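Local coordinates for protein IclR family transcriptional regulator (Brucella abortus, PDB 5WHM) that probably acts as an IclR-type transcriptional repressor that binds DNA through a helix-turn-helix domain and controls gene expression, at residues L69-R73 with L83-I87. Sequence-based numbering, arbitrary orientation.
With EDO (1,2-ethanediol), chain I.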
# COMPACT_ATOMS: atom_id res chain seq x y z
N LEU C 69 6.27 2.70 16.87
CA LEU C 69 6.95 2.82 15.59
C LEU C 69 6.12 3.58 14.56
O LEU C 69 6.69 4.00 13.56
CB LEU C 69 7.28 1.42 15.04
CG LEU C 69 8.36 0.58 15.75
CD1 LEU C 69 8.34 -0.90 15.22
CD2 LEU C 69 9.70 1.23 15.50
N GLY C 70 4.81 3.74 14.77
CA GLY C 70 3.96 4.42 13.81
C GLY C 70 3.24 3.51 12.83
O GLY C 70 2.67 4.03 11.86
N TYR C 71 3.28 2.18 13.01
CA TYR C 71 2.52 1.26 12.15
C TYR C 71 1.11 1.00 12.64
O TYR C 71 0.25 0.59 11.85
CB TYR C 71 3.23 -0.10 12.03
CG TYR C 71 4.62 0.06 11.50
CD1 TYR C 71 4.84 0.51 10.18
CD2 TYR C 71 5.74 -0.24 12.30
CE1 TYR C 71 6.12 0.69 9.69
CE2 TYR C 71 7.03 -0.07 11.81
CZ TYR C 71 7.20 0.39 10.50
OH TYR C 71 8.47 0.55 9.99
N LEU C 72 0.87 1.13 13.95
CA LEU C 72 -0.48 1.13 14.48
C LEU C 72 -0.71 2.46 15.16
O LEU C 72 0.23 3.10 15.63
CB LEU C 72 -0.70 0.00 15.51
CG LEU C 72 -0.69 -1.44 14.99
CD1 LEU C 72 -0.93 -2.34 16.23
CD2 LEU C 72 -1.82 -1.66 13.95
N ARG C 73 -1.98 2.85 15.29
CA ARG C 73 -2.34 3.93 16.18
C ARG C 73 -3.33 3.38 17.19
O ARG C 73 -3.98 2.36 16.94
CB ARG C 73 -2.91 5.15 15.44
CG ARG C 73 -4.08 4.85 14.50
CD ARG C 73 -4.55 6.15 13.84
NE ARG C 73 -5.71 5.93 12.98
CZ ARG C 73 -5.66 5.87 11.65
NH1 ARG C 73 -4.52 6.05 11.00
NH2 ARG C 73 -6.78 5.65 10.96
N LEU C 83 -4.47 0.33 11.76
CA LEU C 83 -3.25 0.54 10.97
C LEU C 83 -2.99 2.04 10.83
O LEU C 83 -3.92 2.83 10.67
CB LEU C 83 -3.38 -0.08 9.56
CG LEU C 83 -3.50 -1.62 9.55
CD1 LEU C 83 -3.80 -2.09 8.11
CD2 LEU C 83 -2.22 -2.26 10.09
N ASP C 84 -1.71 2.42 10.80
CA ASP C 84 -1.38 3.83 10.67
C ASP C 84 -0.43 4.06 9.49
O ASP C 84 0.01 3.12 8.81
CB ASP C 84 -0.79 4.37 11.99
CG ASP C 84 -0.95 5.90 12.15
OD1 ASP C 84 -1.48 6.61 11.26
OD2 ASP C 84 -0.53 6.39 13.23
N ILE C 85 -0.13 5.35 9.27
CA ILE C 85 0.53 5.86 8.07
C ILE C 85 1.84 5.16 7.81
O ILE C 85 2.26 5.00 6.65
CB ILE C 85 0.79 7.38 8.19
CG1 ILE C 85 -0.48 8.14 8.58
CG2 ILE C 85 1.41 7.92 6.87
CD1 ILE C 85 -1.70 7.80 7.69
N GLY C 86 2.56 4.77 8.87
CA GLY C 86 3.84 4.15 8.63
C GLY C 86 3.75 2.87 7.83
O GLY C 86 4.74 2.48 7.21
N ILE C 87 2.57 2.25 7.77
CA ILE C 87 2.42 1.05 6.93
C ILE C 87 2.79 1.37 5.47
O ILE C 87 3.40 0.55 4.77
CB ILE C 87 0.99 0.49 7.04
CG1 ILE C 87 0.70 -0.05 8.46
CG2 ILE C 87 0.69 -0.62 6.00
CD1 ILE C 87 1.45 -1.37 8.78
C1 EDO I . 2.13 7.29 11.65
O1 EDO I . 3.54 7.25 11.42
C2 EDO I . 1.76 8.54 12.45
O2 EDO I . 2.53 8.57 13.66
O HOH W 1 1.08 5.57 15.39
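Asp84 OD1 is gripped from opposite faces of its carboxylate: Arg73 NH1 makes a salt bridge to it at 3.1 Å, and the backbone N of Ile85 donates a hydrogen bond at 2.7 Å. The oxygen lies in the guanidinium plane of Arg73, yet that plane stands 90° to the carboxylate, so a single N-H rather than a paired fork makes the bridge. The arginine chain, extended from CG to NE, passes across the acid, and its NH2 is held by Gln82 of the neighbouring strand. Turned to the carbonyl side of its own backbone (chi1 -156°), the Asp84 carboxylate faces the next peptide, and Ile85 N meets OD1 from above the carboxylate plane; OD2 meets a water that also bonds Leu72 O. Two backbone bonds close the contact: Asp84 N to Tyr71 O at 2.9 Å and Gly86 N to Gly70 O at 3.1 Å. Gly70, with positive phi, ends helix 56-69 in a Schellman motif, and Gly86 packs so close to Gly70 O that there is no room for a CB. Tyr71 sets its ring edge against Gly86, CE1 lying 3.4 Å from Gly86 O, while its hydroxyl bonds Arg34 of the second subunit. On the apolar side, Leu72 CD2 meets Leu83 CD2 at 3.9 Å, and both side chains reach Leu33 of helix 24-33 and the nearby Phe36. Leu72 and Leu83 form an antiparallel, non-hydrogen-bonded pair in the two-stranded wing that follows the helices, the hallmark of the winged helix-turn-helix DNA-binding domain of IclR regulators.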